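PDB 4D9I: diaminopropionate ammonia-lyase from Escherichia coli, which catalyses the pyridoxal phosphate-dependent alpha,beta-elimination of both L- and D-2,3-diaminopropionate to pyruvate and ammonia. Local coordinates for residues K262-Y267 / F309-D314. Numbering follows the deposited sequence.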
loop_
_atom_site.group_PDB
_atom_site.type_symbol
_atom_site.label_atom_id
_atom_site.label_comp_id
_atom_site.label_asym_id
_atom_site.label_seq_id
_atom_site.Cartn_x
_atom_site.Cartn_y
_atom_site.Cartn_z
ATOM N N LYS B 262 -9.116 -24.423 2.144
ATOM C CA LYS B 262 -9.197 -25.138 3.420
ATOM C C LYS B 262 -10.600 -25.073 4.068
ATOM O O LYS B 262 -10.835 -25.666 5.130
ATOM C CB LYS B 262 -8.095 -24.669 4.381
ATOM C CG LYS B 262 -6.699 -25.151 3.998
ATOM N N ALA B 263 -11.523 -24.363 3.423
ATOM C CA ALA B 263 -12.930 -24.365 3.838
ATOM C C ALA B 263 -13.868 -24.071 2.664
ATOM O O ALA B 263 -14.858 -23.371 2.818
ATOM C CB ALA B 263 -13.162 -23.372 4.972
ATOM N N ASP B 264 -13.551 -24.611 1.494
ATOM C CA ASP B 264 -14.353 -24.355 0.301
ATOM C C ASP B 264 -15.620 -25.220 0.263
ATOM O O ASP B 264 -15.789 -26.044 -0.634
ATOM C CB ASP B 264 -13.503 -24.537 -0.960
ATOM C CG ASP B 264 -12.841 -25.903 -1.036
ATOM O OD1 ASP B 264 -12.901 -26.683 -0.057
ATOM O OD2 ASP B 264 -12.262 -26.205 -2.094
ATOM N N CYS B 265 -16.505 -25.014 1.239
ATOM C CA CYS B 265 -17.731 -25.811 1.360
ATOM C C CYS B 265 -18.713 -25.617 0.205
ATOM O O CYS B 265 -19.359 -26.579 -0.227
ATOM C CB CYS B 265 -18.433 -25.536 2.685
ATOM S SG CYS B 265 -19.120 -23.863 2.789
ATOM N N ILE B 266 -18.834 -24.384 -0.292
ATOM C CA ILE B 266 -19.714 -24.149 -1.445
ATOM C C ILE B 266 -19.115 -24.795 -2.706
ATOM O O ILE B 266 -19.816 -25.449 -3.481
ATOM C CB ILE B 266 -20.077 -22.658 -1.628
ATOM C CG1 ILE B 266 -21.103 -22.237 -0.575
ATOM C CG2 ILE B 266 -20.697 -22.404 -2.988
ATOM C CD1 ILE B 266 -20.568 -21.273 0.445
ATOM N N TYR B 267 -17.807 -24.636 -2.883
ATOM C CA TYR B 267 -17.119 -25.196 -4.032
ATOM C C TYR B 267 -17.332 -26.708 -4.059
ATOM O O TYR B 267 -17.750 -27.252 -5.070
ATOM C CB TYR B 267 -15.631 -24.865 -3.973
ATOM C CG TYR B 267 -14.811 -25.415 -5.118
ATOM C CD1 TYR B 267 -14.601 -24.660 -6.280
ATOM C CD2 TYR B 267 -14.216 -26.673 -5.034
ATOM C CE1 TYR B 267 -13.836 -25.149 -7.328
ATOM C CE2 TYR B 267 -13.454 -27.180 -6.082
ATOM C CZ TYR B 267 -13.267 -26.413 -7.222
ATOM O OH TYR B 267 -12.510 -26.905 -8.250
ATOM N N PHE B 309 -17.714 -21.545 -9.320
ATOM C CA PHE B 309 -17.152 -21.584 -7.980
ATOM C C PHE B 309 -15.636 -21.603 -8.094
ATOM O O PHE B 309 -15.100 -22.296 -8.951
ATOM C CB PHE B 309 -17.625 -22.839 -7.263
ATOM C CG PHE B 309 -19.112 -23.030 -7.299
ATOM C CD1 PHE B 309 -19.672 -24.063 -8.036
ATOM C CD2 PHE B 309 -19.951 -22.172 -6.600
ATOM C CE1 PHE B 309 -21.051 -24.252 -8.070
ATOM C CE2 PHE B 309 -21.332 -22.353 -6.635
ATOM C CZ PHE B 309 -21.875 -23.386 -7.370
ATOM N N ILE B 310 -14.961 -20.843 -7.234
ATOM C CA ILE B 310 -13.499 -20.850 -7.162
ATOM C C ILE B 310 -13.022 -21.304 -5.781
ATOM O O ILE B 310 -13.519 -20.836 -4.753
ATOM C CB ILE B 310 -12.883 -19.470 -7.495
ATOM C CG1 ILE B 310 -12.980 -19.196 -9.002
ATOM C CG2 ILE B 310 -11.416 -19.399 -7.050
ATOM C CD1 ILE B 310 -12.457 -17.846 -9.454
ATOM N N SER B 311 -12.080 -22.242 -5.786
ATOM C CA SER B 311 -11.336 -22.642 -4.602
ATOM C C SER B 311 -9.912 -22.141 -4.757
ATOM O O SER B 311 -9.209 -22.528 -5.692
ATOM C CB SER B 311 -11.328 -24.160 -4.454
ATOM O OG SER B 311 -10.509 -24.559 -3.370
ATOM N N CYS B 312 -9.476 -21.292 -3.839
ATOM C CA CYS B 312 -8.167 -20.679 -3.988
ATOM C C CYS B 312 -7.245 -20.761 -2.769
ATOM O O CYS B 312 -7.685 -20.940 -1.627
ATOM C CB CYS B 312 -8.293 -19.240 -4.498
ATOM S SG CYS B 312 -8.937 -18.098 -3.275
ATOM N N GLN B 313 -5.954 -20.654 -3.059
ATOM C CA GLN B 313 -4.893 -20.540 -2.078
ATOM C C GLN B 313 -5.153 -19.364 -1.127
ATOM O O GLN B 313 -5.622 -18.311 -1.569
ATOM C CB GLN B 313 -3.594 -20.275 -2.853
ATOM C CG GLN B 313 -2.349 -20.535 -2.057
ATOM C CD GLN B 313 -1.156 -20.822 -2.938
ATOM O OE1 GLN B 313 -1.276 -21.015 -4.147
ATOM N NE2 GLN B 313 -0.007 -20.877 -2.325
ATOM N N ASP B 314 -4.821 -19.549 0.154
ATOM C CA ASP B 314 -4.873 -18.498 1.181
ATOM C C ASP B 314 -4.227 -17.175 0.753
ATOM O O ASP B 314 -4.805 -16.103 0.949
ATOM C CB ASP B 314 -4.180 -18.978 2.459
ATOM C CG ASP B 314 -5.130 -19.641 3.436
ATOM O OD1 ASP B 314 -4.643 -20.278 4.404
ATOM O OD2 ASP B 314 -6.366 -19.529 3.251
HETATM O O HOH W 1 -7.331 -21.824 2.689
#
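The first turn of helix 265-272, with the loop leading into it, packs against strand 308-312 along F309-S311 without a direct backbone hydrogen bond between them, the CA atoms of Y267 and F309 coming to 5.4 Å and those of D264 and S311 to 6.0 Å. Y267 has its CG anti to the backbone N (chi1 179°), and its ring lies against the strand from F309 to S311. There S311 CB sits over the centre of one face, 3.6 Å from the ring centroid and 7° off its normal, a clean CH-pi contact, while F309 O lies at the ring edge, 3.5 Å from Y267 CE1. An alanine in place of Y267 would probably leave S311 CB and this stretch of strand without their cover and open a gap under the helix start. S311 OG donates to D264 OD2 at 2.7 Å, meeting the carboxylate from above its plane; the other oxygen, OD1, forms a salt bridge with R268, so both ends of the group are held. One residue earlier in the helix, I266 CG2 packs 3.7 Å from F309 CD2, the two side chains crossing at about a right angle. At the far end a water accepts from K262 N and donates to D314 OD2. In this fold type II enzyme the strand runs between 254-260 and 8-12 in the mixed sheet; E259 of the former takes the N-H groups of I266 and Y267, D9 and A11 of the latter also touch Y267, and the C265-C291 disulfide links the first residue of the helix to C291.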